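Local coordinates for tyrosine specific protein phosphatase, putative (Trypanosoma brucei, PDB 3M4U) that removes phosphate from tyrosine residues of proteins, dephosphorylates the nucleolar protein NOPP44/46 and acts as a life cycle switch in the trypanosome, at residues D105-L110 against D152-T157; T109-K114 against I179-K184; S257-I262 against A281-T286; F7-L12 against S19-E24; V119-L124 against D210-V215. All coordinates share one frame; numbering follows the deposited sequence.

Contact 1: residues D105-L110 against D152-T157; sequences DFLETL and DAIKVT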
# COMPACT_ATOMS: atom_id res chain seq x y z
N ASP A 105 10.67 5.00 -13.95
CA ASP A 105 10.55 3.56 -13.69
C ASP A 105 9.18 3.17 -13.12
O ASP A 105 8.61 2.15 -13.50
CB ASP A 105 11.67 3.11 -12.75
CG ASP A 105 12.95 2.75 -13.49
OD1 ASP A 105 12.90 2.51 -14.73
OD2 ASP A 105 14.01 2.69 -12.83
N PHE A 106 8.67 4.00 -12.21
CA PHE A 106 7.36 3.80 -11.60
C PHE A 106 6.27 3.84 -12.67
O PHE A 106 5.51 2.87 -12.87
CB PHE A 106 7.12 4.89 -10.53
CG PHE A 106 5.81 4.76 -9.79
CD1 PHE A 106 5.65 3.82 -8.78
CD2 PHE A 106 4.75 5.60 -10.10
CE1 PHE A 106 4.45 3.71 -8.09
CE2 PHE A 106 3.55 5.50 -9.41
CZ PHE A 106 3.40 4.55 -8.40
N LEU A 107 6.20 4.96 -13.37
CA LEU A 107 5.25 5.13 -14.46
C LEU A 107 5.40 4.04 -15.51
O LEU A 107 4.40 3.54 -16.02
CB LEU A 107 5.44 6.49 -15.12
CG LEU A 107 5.29 7.68 -14.18
CD1 LEU A 107 5.51 8.96 -14.97
CD2 LEU A 107 3.92 7.64 -13.48
N GLU A 108 6.64 3.68 -15.85
CA GLU A 108 6.87 2.71 -16.92
C GLU A 108 6.26 1.38 -16.52
O GLU A 108 5.67 0.68 -17.34
CB GLU A 108 8.36 2.51 -17.20
CG GLU A 108 8.66 1.15 -17.82
CD GLU A 108 10.08 1.02 -18.37
OE1 GLU A 108 10.94 1.87 -18.04
OE2 GLU A 108 10.33 0.04 -19.12
N THR A 109 6.42 1.06 -15.25
CA THR A 109 5.93 -0.20 -14.75
C THR A 109 4.41 -0.25 -14.82
O THR A 109 3.82 -1.21 -15.33
CB THR A 109 6.45 -0.45 -13.33
OG1 THR A 109 7.87 -0.69 -13.40
CG2 THR A 109 5.78 -1.65 -12.72
N LEU A 110 3.77 0.82 -14.36
CA LEU A 110 2.32 0.89 -14.46
C LEU A 110 1.86 0.60 -15.90
O LEU A 110 0.87 -0.10 -16.12
CB LEU A 110 1.80 2.24 -13.97
CG LEU A 110 2.22 2.76 -12.59
CD1 LEU A 110 1.50 4.07 -12.28
CD2 LEU A 110 1.93 1.74 -11.50
N ASP A 152 13.66 10.68 -25.06
CA ASP A 152 12.76 9.63 -24.61
C ASP A 152 12.31 9.91 -23.17
O ASP A 152 13.07 9.70 -22.22
CB ASP A 152 13.43 8.27 -24.72
N ALA A 153 11.09 10.41 -23.02
CA ALA A 153 10.55 10.74 -21.70
C ALA A 153 9.14 10.20 -21.61
O ALA A 153 8.48 10.00 -22.63
CB ALA A 153 10.54 12.25 -21.49
N ILE A 154 8.69 9.94 -20.39
CA ILE A 154 7.35 9.40 -20.18
C ILE A 154 6.39 10.52 -19.83
O ILE A 154 6.68 11.36 -18.98
CB ILE A 154 7.35 8.35 -19.07
CG1 ILE A 154 8.31 7.21 -19.43
CG2 ILE A 154 5.95 7.80 -18.86
CD1 ILE A 154 8.30 6.07 -18.44
N LYS A 155 5.24 10.54 -20.50
CA LYS A 155 4.23 11.56 -20.23
C LYS A 155 3.05 11.02 -19.41
O LYS A 155 2.61 9.88 -19.59
CB LYS A 155 3.71 12.23 -21.51
CG LYS A 155 4.65 13.28 -22.10
CD LYS A 155 5.91 12.65 -22.70
CE LYS A 155 6.72 13.66 -23.53
NZ LYS A 155 7.71 12.98 -24.42
N VAL A 156 2.56 11.87 -18.52
CA VAL A 156 1.37 11.58 -17.76
C VAL A 156 0.40 12.71 -18.00
O VAL A 156 0.65 13.86 -17.63
CB VAL A 156 1.66 11.44 -16.26
CG1 VAL A 156 0.38 11.10 -15.51
CG2 VAL A 156 2.71 10.39 -16.03
N THR A 157 -0.72 12.39 -18.63
CA THR A 157 -1.72 13.39 -18.94
C THR A 157 -3.02 13.02 -18.25
O THR A 157 -3.19 11.88 -17.81
CB THR A 157 -1.98 13.48 -20.47
OG1 THR A 157 -2.74 12.34 -20.89
CG2 THR A 157 -0.65 13.49 -21.22
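Leu-107 packs its isobutyl group into the angle between Ile-154 and Val-156, which project from the same face of strand 154-157. Its CD1 presses on CG2 of Val-156 at 3.3 Å, a tight contact between methyls, and the second branch of Leu-107, CD2, lies 3.9 Å from that same CG2. The two side chains cross at about a right angle, with one valine methyl facing both leucine branches. Ile-154 approaches Leu-107 differently, running alongside it in the reverse sense; its CG2 lies 4.0 Å from CB of Leu-107. With CG1 anti to the carbonyl carbon (chi1 -58°), Ile-154 sends its longer arm to the helix, where CD1 reaches CB of Glu-108 at 3.8 Å. Glu-108 meets the strand with this aliphatic root, and its extended chain carries the carboxylate to a salt bridge with Arg-75. One turn of the helix is doubly tied at Asp-105 O, which accepts both Thr-109 N and Thr-109 OG1, the latter at 2.9 Å, from opposite faces of the carbonyl plane. Asp-105 itself points away from the strand and pairs with Lys-48. The short helix and strand axes approach to 9.2 Å at 72°, and few side chains touch where they cross. Phe-146 of strand 143-146 also touches Leu-107, and Ile-179 of strand 172-180 touches Ile-154, so helix 103-112 lies across three successive antiparallel strands, with 154-158 in the middle.

Contact 2: residues T109-K114 against I179-K184; sequences TLSEKK and IHVPGK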
# COMPACT_ATOMS: atom_id res chain seq x y z
N THR A 109 6.42 1.06 -15.25
CA THR A 109 5.93 -0.20 -14.75
C THR A 109 4.41 -0.25 -14.82
O THR A 109 3.82 -1.21 -15.33
CB THR A 109 6.45 -0.45 -13.33
OG1 THR A 109 7.87 -0.69 -13.40
CG2 THR A 109 5.78 -1.65 -12.72
N LEU A 110 3.77 0.82 -14.36
CA LEU A 110 2.32 0.89 -14.46
C LEU A 110 1.86 0.60 -15.90
O LEU A 110 0.87 -0.10 -16.12
CB LEU A 110 1.80 2.24 -13.97
CG LEU A 110 2.22 2.76 -12.59
CD1 LEU A 110 1.50 4.07 -12.28
CD2 LEU A 110 1.93 1.74 -11.50
N SER A 111 2.59 1.13 -16.89
CA SER A 111 2.23 0.91 -18.29
C SER A 111 2.59 -0.50 -18.74
O SER A 111 1.75 -1.25 -19.24
CB SER A 111 2.90 1.94 -19.20
OG SER A 111 2.60 1.70 -20.56
N GLU A 112 3.85 -0.86 -18.53
CA GLU A 112 4.35 -2.18 -18.88
C GLU A 112 3.48 -3.31 -18.30
O GLU A 112 3.07 -4.22 -19.03
CB GLU A 112 5.82 -2.31 -18.44
CG GLU A 112 6.29 -3.74 -18.12
CD GLU A 112 6.69 -4.55 -19.35
OE1 GLU A 112 7.70 -5.29 -19.26
OE2 GLU A 112 5.99 -4.47 -20.39
N LYS A 113 3.17 -3.24 -17.01
CA LYS A 113 2.38 -4.29 -16.34
C LYS A 113 0.86 -4.06 -16.42
O LYS A 113 0.08 -4.84 -15.91
CB LYS A 113 2.80 -4.43 -14.88
CG LYS A 113 4.28 -4.72 -14.69
CD LYS A 113 4.62 -6.11 -15.21
CE LYS A 113 6.10 -6.42 -14.97
NZ LYS A 113 6.53 -7.66 -15.68
N LYS A 114 0.46 -2.98 -17.09
CA LYS A 114 -0.96 -2.68 -17.26
C LYS A 114 -1.68 -2.76 -15.94
O LYS A 114 -2.63 -3.52 -15.76
CB LYS A 114 -1.59 -3.60 -18.30
CG LYS A 114 -0.97 -3.44 -19.67
CD LYS A 114 -1.51 -4.46 -20.65
CE LYS A 114 -0.63 -4.55 -21.90
NZ LYS A 114 0.76 -5.03 -21.58
N ILE A 179 -0.73 7.32 -19.08
CA ILE A 179 0.72 7.22 -19.15
C ILE A 179 1.14 6.92 -20.57
O ILE A 179 0.68 5.94 -21.17
CB ILE A 179 1.27 6.06 -18.27
CG1 ILE A 179 0.83 6.18 -16.81
CG2 ILE A 179 2.80 5.99 -18.35
CD1 ILE A 179 1.17 4.92 -15.99
N HIS A 180 2.04 7.74 -21.12
CA HIS A 180 2.51 7.54 -22.49
C HIS A 180 4.00 7.19 -22.53
O HIS A 180 4.85 8.07 -22.42
CB HIS A 180 2.27 8.80 -23.33
CG HIS A 180 0.87 9.32 -23.26
ND1 HIS A 180 0.42 10.11 -22.21
CD2 HIS A 180 -0.17 9.21 -24.12
CE1 HIS A 180 -0.84 10.44 -22.43
NE2 HIS A 180 -1.22 9.91 -23.58
N VAL A 181 4.29 5.91 -22.69
CA VAL A 181 5.67 5.42 -22.77
C VAL A 181 6.09 5.36 -24.23
O VAL A 181 5.41 4.73 -25.04
CB VAL A 181 5.78 4.00 -22.18
CG1 VAL A 181 7.21 3.46 -22.32
CG2 VAL A 181 5.32 3.99 -20.73
N PRO A 182 7.20 6.03 -24.57
CA PRO A 182 7.63 6.10 -25.97
C PRO A 182 7.77 4.71 -26.59
O PRO A 182 8.48 3.87 -26.04
CB PRO A 182 8.99 6.79 -25.89
CG PRO A 182 8.94 7.59 -24.62
CD PRO A 182 8.10 6.77 -23.67
N GLY A 183 7.08 4.49 -27.70
CA GLY A 183 7.15 3.23 -28.42
C GLY A 183 6.04 2.28 -28.02
O GLY A 183 5.96 1.15 -28.51
N LYS A 184 5.16 2.74 -27.14
CA LYS A 184 4.12 1.89 -26.58
C LYS A 184 2.78 2.61 -26.62
O LYS A 184 2.73 3.84 -26.67
CB LYS A 184 4.48 1.54 -25.13
CG LYS A 184 5.88 0.98 -24.95
CD LYS A 184 5.95 -0.46 -25.42
CE LYS A 184 7.36 -1.03 -25.29
NZ LYS A 184 7.37 -2.52 -25.36
O HOH W 1 2.06 4.05 -22.03
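Ser-111 meets Ile-179 and Val-181 without any ring or other flat side chain between them; the flat groups involved are backbone peptides, and the imidazole of the intervening His-180 is carried away on the far side of the strand. A single water joins these peptides to the helix. It accepts from Ser-111 OG at 2.8 Å and from Val-181 N at 3.0 Å, and donates to Ile-179 O at 2.5 Å, a short distance whose exact value is doubtful; together the three bonds bridge helix and strand end. The serine hydroxyl is set anti to its own backbone nitrogen (chi1 178°), which turns it to this water, while CB rests 3.5 Å from CG2 of Val-181. Deeper in, the side chains of Ile-179 and Leu-110 cross at about a right angle, and CD1 of Ile-179 abuts CB of Leu-110 at 3.4 Å. Both chain segments are ending here: the helix closes in a Schellman motif, with Lys-114 at positive phi, and beyond the strand a type II turn from Val-181 to Lys-184 places Gly-183 at positive phi. Ile-179 also touches Ile-154 of strand 154-158 and Val-189 of strand 187-194, and Ser-111 touches His-187, so the last turn of helix 103-112 lies over the ends of neighbouring strands.

Contact 3: residues S257-I262 against A281-T286; sequences STVYSI and AVIYMT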
# COMPACT_ATOMS: atom_id res chain seq x y z
N SER A 257 -6.33 -17.31 14.42
CA SER A 257 -5.03 -16.78 14.04
C SER A 257 -5.02 -16.14 12.65
O SER A 257 -3.95 -15.97 12.05
CB SER A 257 -3.96 -17.89 14.11
OG SER A 257 -4.21 -18.88 13.13
N THR A 258 -6.20 -15.78 12.15
CA THR A 258 -6.32 -15.27 10.78
C THR A 258 -5.53 -13.97 10.57
O THR A 258 -4.68 -13.89 9.67
CB THR A 258 -7.79 -15.05 10.37
OG1 THR A 258 -8.42 -16.32 10.16
CG2 THR A 258 -7.87 -14.22 9.07
N VAL A 259 -5.81 -12.97 11.40
CA VAL A 259 -5.09 -11.70 11.38
C VAL A 259 -3.59 -11.91 11.55
O VAL A 259 -2.78 -11.39 10.79
CB VAL A 259 -5.62 -10.74 12.45
CG1 VAL A 259 -4.71 -9.54 12.60
CG2 VAL A 259 -7.04 -10.31 12.09
N TYR A 260 -3.23 -12.70 12.54
CA TYR A 260 -1.82 -12.93 12.82
C TYR A 260 -1.06 -13.46 11.61
O TYR A 260 0.06 -13.02 11.31
CB TYR A 260 -1.65 -13.91 13.98
CG TYR A 260 -0.20 -14.05 14.33
CD1 TYR A 260 0.36 -13.29 15.34
CD2 TYR A 260 0.62 -14.90 13.60
CE1 TYR A 260 1.69 -13.40 15.65
CE2 TYR A 260 1.96 -15.02 13.90
CZ TYR A 260 2.49 -14.27 14.92
OH TYR A 260 3.83 -14.38 15.22
N SER A 261 -1.65 -14.45 10.94
CA SER A 261 -0.96 -15.11 9.83
C SER A 261 -0.88 -14.20 8.62
O SER A 261 0.15 -14.16 7.94
CB SER A 261 -1.68 -16.40 9.46
OG SER A 261 -1.62 -17.31 10.54
N ILE A 262 -1.97 -13.48 8.36
CA ILE A 262 -2.02 -12.56 7.25
C ILE A 262 -0.87 -11.58 7.39
O ILE A 262 -0.16 -11.30 6.43
CB ILE A 262 -3.34 -11.80 7.22
CG1 ILE A 262 -4.44 -12.71 6.70
CG2 ILE A 262 -3.21 -10.57 6.33
CD1 ILE A 262 -5.82 -12.11 6.84
N ALA A 281 -3.63 -3.06 15.15
CA ALA A 281 -4.94 -2.99 15.78
C ALA A 281 -6.06 -2.67 14.78
O ALA A 281 -7.15 -3.26 14.84
CB ALA A 281 -4.93 -1.97 16.90
N VAL A 282 -5.80 -1.74 13.87
CA VAL A 282 -6.77 -1.39 12.84
C VAL A 282 -7.29 -2.63 12.11
O VAL A 282 -8.50 -2.79 11.90
CB VAL A 282 -6.16 -0.37 11.84
CG1 VAL A 282 -6.93 -0.32 10.52
CG2 VAL A 282 -6.10 1.00 12.48
N ILE A 283 -6.38 -3.53 11.74
CA ILE A 283 -6.77 -4.76 11.05
C ILE A 283 -7.73 -5.61 11.89
O ILE A 283 -8.74 -6.11 11.38
CB ILE A 283 -5.54 -5.60 10.62
CG1 ILE A 283 -4.54 -4.71 9.87
CG2 ILE A 283 -5.94 -6.75 9.71
CD1 ILE A 283 -3.26 -5.41 9.54
N TYR A 284 -7.42 -5.77 13.18
CA TYR A 284 -8.30 -6.51 14.08
C TYR A 284 -9.64 -5.83 14.19
O TYR A 284 -10.67 -6.48 14.22
CB TYR A 284 -7.69 -6.64 15.48
CG TYR A 284 -6.95 -7.92 15.73
CD1 TYR A 284 -7.61 -9.14 15.75
CD2 TYR A 284 -5.57 -7.92 15.93
CE1 TYR A 284 -6.92 -10.34 15.97
CE2 TYR A 284 -4.87 -9.10 16.16
CZ TYR A 284 -5.56 -10.31 16.19
OH TYR A 284 -4.88 -11.48 16.42
N MET A 285 -9.60 -4.50 14.25
CA MET A 285 -10.81 -3.73 14.46
C MET A 285 -11.68 -3.76 13.22
O MET A 285 -12.88 -3.53 13.31
CB MET A 285 -10.46 -2.30 14.81
CG MET A 285 -9.85 -2.10 16.18
SD MET A 285 -9.53 -0.33 16.39
CE MET A 285 -8.69 -0.32 17.98
N THR A 286 -11.08 -4.01 12.07
CA THR A 286 -11.83 -4.09 10.83
C THR A 286 -12.58 -5.40 10.87
O THR A 286 -13.76 -5.45 10.54
CB THR A 286 -10.90 -4.07 9.61
OG1 THR A 286 -10.11 -2.88 9.63
CG2 THR A 286 -11.71 -4.11 8.31
O HOH W 2 -5.44 -13.18 14.49
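Tyr-284 lays one face of its ring against Val-259, and the contact is closest along the CE2 side of the ring. Its chi1 of -96°, displaced from a staggered value, swings the ring from the flank of its helix toward helix 258-262. CG is at the margin, but CD2 and CE2 lie 3.8 and 3.6 Å from Val-259 CG1, while CD1, at the other edge of the ring, has Val-259 CG2 at 3.9 Å. CE1 and CZ come near the valine CB. The result is a CH-pi contact in which CG1 sits over the face, a little toward the rim, 3.7 Å from the ring centroid and 16° off the normal. At the tip, OH accepts a water proton at 2.6 Å; the same water accepts from Tyr-260 N at 3.0 Å, linking the phenol to the first turn of the opposing helix. OH is further hydrogen-bonded to Glu-24 OE1. Val-259 CG1 also reaches CG2 of Ile-283 at 4.2 Å, which extends the apolar patch one residue back along the tyrosine's helix. The two short helical segments run at 138° to each other. Helix 14-31 packs on Tyr-284 through Arg-20 and Met-21, and helix 234-250 touches Ile-262 and Thr-286; these two helices thus flank the pair.

Contact 4: residues F7-L12 against S19-E24; sequences FPMAQL and SRMQRE
Arg-20 reaches out from helix 19-24 to Met-9 and Leu-12 with its chain extended from CG to NE. Met-9, bent at chi2 and chi3 (79° and 77°), curls its CE methyl onto this arm: CE lies 3.4 Å from Arg-20 NE, over one face of the guanidinium. Leu-12 comes in at the edge of the same group, near its plane, with CD2 3.8 Å from NH1. The guanidinium is held in its rotation by charge as well, since NH1 pairs with Asp-256, in the loop before helix 258-269. Next in sequence, Met-21 gives its CG to the same methyl, Met-9 CE, at 4.0 Å. Here the N-terminal segment before helix 14-31, whose residues 8-11 coil helically without regular bonding, folds back on that helix; Met-9 also touches Tyr-284, and Phe-7 reaches Val-287 and Leu-288 of helix 277-290. Arg-23 folds its guanidinium back over CA of Arg-20. Glu-24, one turn after Arg-20, completes an i to i+4 salt bridge: NE and NH2 of the arginine, side-on, both donate to OE2, NE at 3.1 Å from above the carboxylate plane and NH2 at 3.3 Å on the syn side. The other carboxylate oxygen, OE1, is hydrogen-bonded to Tyr-280 OH as well as to Tyr-284 OH.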
# COMPACT_ATOMS: atom_id res chain seq x y z
N PHE A 7 -14.31 -16.54 16.63
CA PHE A 7 -13.28 -15.52 16.76
C PHE A 7 -13.07 -15.14 18.22
O PHE A 7 -13.64 -14.17 18.71
CB PHE A 7 -13.58 -14.31 15.87
CG PHE A 7 -12.37 -13.49 15.52
CD1 PHE A 7 -11.34 -14.05 14.78
CD2 PHE A 7 -12.24 -12.18 15.95
CE1 PHE A 7 -10.22 -13.31 14.48
CE2 PHE A 7 -11.12 -11.44 15.63
CZ PHE A 7 -10.11 -12.01 14.90
N PRO A 8 -12.27 -15.95 18.93
CA PRO A 8 -11.99 -15.85 20.37
C PRO A 8 -11.53 -14.46 20.81
O PRO A 8 -11.71 -14.12 21.98
CB PRO A 8 -10.87 -16.88 20.57
CG PRO A 8 -11.15 -17.91 19.52
CD PRO A 8 -11.60 -17.11 18.33
N MET A 9 -10.96 -13.69 19.90
CA MET A 9 -10.54 -12.33 20.22
C MET A 9 -11.73 -11.45 20.62
O MET A 9 -11.59 -10.51 21.38
CB MET A 9 -9.79 -11.68 19.05
CG MET A 9 -9.54 -10.18 19.21
SD MET A 9 -8.16 -9.80 20.32
CE MET A 9 -6.78 -10.17 19.23
N ALA A 10 -12.91 -11.77 20.10
CA ALA A 10 -14.07 -10.94 20.37
C ALA A 10 -14.57 -11.15 21.80
O ALA A 10 -15.19 -10.26 22.40
CB ALA A 10 -15.17 -11.21 19.35
N GLN A 11 -14.29 -12.33 22.36
CA GLN A 11 -14.71 -12.65 23.73
C GLN A 11 -13.73 -12.12 24.79
O GLN A 11 -14.08 -12.04 25.97
CB GLN A 11 -14.89 -14.16 23.94
CG GLN A 11 -15.10 -14.97 22.68
CD GLN A 11 -16.33 -14.55 21.94
OE1 GLN A 11 -17.18 -13.83 22.48
NE2 GLN A 11 -16.45 -14.98 20.69
N LEU A 12 -12.51 -11.80 24.38
CA LEU A 12 -11.51 -11.25 25.30
C LEU A 12 -11.96 -9.88 25.82
O LEU A 12 -12.67 -9.14 25.13
CB LEU A 12 -10.14 -11.13 24.62
CG LEU A 12 -9.03 -12.18 24.77
CD1 LEU A 12 -9.43 -13.42 25.58
CD2 LEU A 12 -8.51 -12.60 23.40
N SER A 19 -3.49 -6.24 25.28
CA SER A 19 -2.38 -7.07 25.72
C SER A 19 -2.05 -8.16 24.71
O SER A 19 -0.88 -8.44 24.43
CB SER A 19 -2.72 -7.70 27.09
OG SER A 19 -2.12 -8.98 27.25
N ARG A 20 -3.10 -8.78 24.16
CA ARG A 20 -2.93 -9.85 23.18
C ARG A 20 -2.36 -9.30 21.87
O ARG A 20 -1.46 -9.90 21.27
CB ARG A 20 -4.27 -10.55 22.89
CG ARG A 20 -4.13 -11.66 21.85
CD ARG A 20 -5.45 -12.22 21.34
NE ARG A 20 -5.19 -13.04 20.16
CZ ARG A 20 -6.01 -13.97 19.67
NH1 ARG A 20 -7.17 -14.21 20.25
NH2 ARG A 20 -5.66 -14.66 18.59
N MET A 21 -2.88 -8.17 21.41
CA MET A 21 -2.36 -7.56 20.20
C MET A 21 -0.92 -7.16 20.43
O MET A 21 -0.07 -7.35 19.54
CB MET A 21 -3.22 -6.37 19.77
CG MET A 21 -4.62 -6.80 19.35
SD MET A 21 -5.67 -5.50 18.67
CE MET A 21 -5.65 -4.29 20.00
N GLN A 22 -0.63 -6.65 21.62
CA GLN A 22 0.73 -6.20 21.89
C GLN A 22 1.74 -7.35 21.83
O GLN A 22 2.74 -7.26 21.09
CB GLN A 22 0.80 -5.41 23.20
CG GLN A 22 1.79 -5.92 24.22
CD GLN A 22 1.30 -5.66 25.64
OE1 GLN A 22 0.60 -4.67 25.88
NE2 GLN A 22 1.63 -6.57 26.57
N ARG A 23 1.49 -8.44 22.54
CA ARG A 23 2.47 -9.53 22.51
C ARG A 23 2.47 -10.26 21.17
O ARG A 23 3.49 -10.81 20.76
CB ARG A 23 2.36 -10.48 23.71
CG ARG A 23 1.12 -11.35 23.77
CD ARG A 23 1.09 -12.17 25.07
NE ARG A 23 -0.26 -12.69 25.32
CZ ARG A 23 -1.17 -12.04 26.02
NH1 ARG A 23 -0.86 -10.87 26.57
NH2 ARG A 23 -2.38 -12.56 26.19
N GLU A 24 1.34 -10.25 20.47
CA GLU A 24 1.32 -10.76 19.11
C GLU A 24 2.26 -9.93 18.23
O GLU A 24 3.03 -10.48 17.44
CB GLU A 24 -0.09 -10.73 18.52
CG GLU A 24 -0.99 -11.88 18.96
CD GLU A 24 -2.25 -11.96 18.13
OE1 GLU A 24 -2.62 -10.92 17.53
OE2 GLU A 24 -2.88 -13.05 18.08

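Contact 5: residues V119-L124 against D210-V215; sequences VMLTKL and DELLSV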
# COMPACT_ATOMS: atom_id res chain seq x y z
N VAL A 119 -3.25 2.76 -5.49
CA VAL A 119 -3.72 3.39 -4.26
C VAL A 119 -2.56 4.03 -3.49
O VAL A 119 -1.54 3.37 -3.23
CB VAL A 119 -4.50 2.39 -3.35
CG1 VAL A 119 -5.13 3.11 -2.15
CG2 VAL A 119 -5.59 1.67 -4.14
N MET A 120 -2.71 5.31 -3.15
CA MET A 120 -1.67 6.10 -2.47
C MET A 120 -2.17 6.55 -1.10
O MET A 120 -3.16 7.29 -1.00
CB MET A 120 -1.30 7.33 -3.32
CG MET A 120 -0.34 8.34 -2.67
SD MET A 120 0.16 9.61 -3.86
CE MET A 120 1.34 10.60 -2.93
N LEU A 121 -1.47 6.12 -0.04
CA LEU A 121 -1.94 6.31 1.33
C LEU A 121 -1.24 7.45 2.03
O LEU A 121 -1.26 7.57 3.27
CB LEU A 121 -1.80 5.01 2.13
CG LEU A 121 -2.51 3.86 1.44
CD1 LEU A 121 -2.18 2.53 2.09
CD2 LEU A 121 -4.02 4.11 1.41
N THR A 122 -0.62 8.31 1.23
CA THR A 122 0.12 9.42 1.81
C THR A 122 -0.11 10.75 1.11
O THR A 122 -0.49 10.79 -0.06
CB THR A 122 1.64 9.12 1.80
OG1 THR A 122 2.33 10.14 2.55
CG2 THR A 122 2.18 9.08 0.35
N LYS A 123 0.14 11.82 1.86
CA LYS A 123 0.29 13.15 1.28
C LYS A 123 1.71 13.32 0.72
O LYS A 123 2.62 12.56 1.08
CB LYS A 123 0.03 14.20 2.35
CG LYS A 123 -1.34 14.03 2.99
CD LYS A 123 -1.92 15.36 3.43
CE LYS A 123 -1.26 15.86 4.69
NZ LYS A 123 -2.03 16.98 5.28
N LEU A 124 1.89 14.30 -0.16
CA LEU A 124 3.21 14.65 -0.66
C LEU A 124 4.13 15.07 0.48
O LEU A 124 5.29 14.67 0.51
CB LEU A 124 3.10 15.75 -1.72
CG LEU A 124 2.37 15.34 -3.01
CD1 LEU A 124 2.26 16.53 -3.94
CD2 LEU A 124 3.09 14.15 -3.72
N ASP A 210 -13.04 2.16 4.87
CA ASP A 210 -14.01 1.26 4.25
C ASP A 210 -14.20 1.55 2.77
O ASP A 210 -14.34 0.64 1.97
CB ASP A 210 -15.35 1.35 4.96
CG ASP A 210 -15.34 0.68 6.32
OD1 ASP A 210 -14.33 -0.01 6.64
OD2 ASP A 210 -16.34 0.83 7.06
N GLU A 211 -14.23 2.82 2.40
CA GLU A 211 -14.33 3.15 1.00
C GLU A 211 -13.13 2.56 0.25
O GLU A 211 -13.28 1.95 -0.81
CB GLU A 211 -14.45 4.67 0.78
CG GLU A 211 -14.48 5.09 -0.69
CD GLU A 211 -15.71 4.59 -1.44
OE1 GLU A 211 -16.54 3.87 -0.84
OE2 GLU A 211 -15.83 4.92 -2.64
N LEU A 212 -11.93 2.70 0.83
CA LEU A 212 -10.74 2.18 0.17
C LEU A 212 -10.87 0.69 -0.06
O LEU A 212 -10.63 0.19 -1.17
CB LEU A 212 -9.47 2.48 0.97
CG LEU A 212 -9.11 3.96 1.09
CD1 LEU A 212 -7.93 4.14 2.06
CD2 LEU A 212 -8.80 4.55 -0.30
N LEU A 213 -11.24 -0.03 0.99
CA LEU A 213 -11.38 -1.47 0.91
C LEU A 213 -12.39 -1.81 -0.16
O LEU A 213 -12.21 -2.77 -0.90
CB LEU A 213 -11.80 -2.04 2.26
CG LEU A 213 -10.68 -1.96 3.28
CD1 LEU A 213 -11.19 -2.03 4.72
CD2 LEU A 213 -9.63 -3.06 3.01
N SER A 214 -13.44 -1.00 -0.25
CA SER A 214 -14.51 -1.23 -1.21
C SER A 214 -14.01 -1.00 -2.64
O SER A 214 -14.32 -1.76 -3.56
CB SER A 214 -15.72 -0.33 -0.89
OG SER A 214 -16.57 -0.18 -2.02
N VAL A 215 -13.23 0.06 -2.82
CA VAL A 215 -12.63 0.34 -4.10
C VAL A 215 -11.70 -0.78 -4.55
O VAL A 215 -11.63 -1.10 -5.74
CB VAL A 215 -11.84 1.64 -4.06
CG1 VAL A 215 -10.85 1.70 -5.23
CG2 VAL A 215 -12.79 2.82 -4.05
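Leu-121, which meets Leu-212 across the contact, is followed by Thr-122, and there lies the local polar bond: Thr-122 OG1 donates to Lys-123 O at 2.8 Å, in the carbonyl plane and on a lone pair, with a C=O...donor angle of 127°. The same hydroxyl oxygen has a weak hydrogen bond with Arg-235 NH2, and Thr-122 O accepts from Gln-193 NE2, so the chain leaving the strand is held on both its backbone and its side chain. Across to the helix the contact is purely apolar. Leu-212 points at the strand and divides its two methyls: CD1 meets CD2 of Leu-121 at 4.0 Å, and CD2 meets CG1 of Val-119 at 4.4 Å, the looser of the two. Leu-121 and Leu-212 pass alongside each other in reverse directions. The CB of Leu-121 leaves obliquely to the helix, but with CG anti to the carbonyl carbon (chi1 -55°) the methyl end bends back to it. A bound phosphate lies about 6 Å from the Leu-121 side chain, and Arg-235, which touches that side chain, is by sequence the arginine of the HCX5R signature of tyrosine phosphatases; the leucine thus probably lies beside the phosphate-binding pocket. Strand 117-120 runs between strands 187-194 and 225-228, parallel to both. Helix 206-217 lies on this central part of the sheet, where Leu-212 also touches Ile-172, Val-192 and Tyr-194, while its neighbour Leu-213 turns to Leu-239 and Tyr-243 of helix 234-250.

Contacts 1 and 2 share helix 103-112 and set successive turns of it on adjacent strands, 154-158 and 172-180; the first is wholly apolar, the second, where both elements end, adds a bridging water. Contact 5, about 8 Å from the chain's centre, joins another helix to the middle of the same sheet by sparse methyl packing near the phosphate. Contacts 3 and 4 lie on the far side of the centre from contacts 1 and 2 and form one helical cluster, touching through Tyr-284. Contact 3 is buried around a ring, whereas contact 4, partly buried and about 25 Å from the centre, combines methionine and leucine packing with an arginine held by salt bridges.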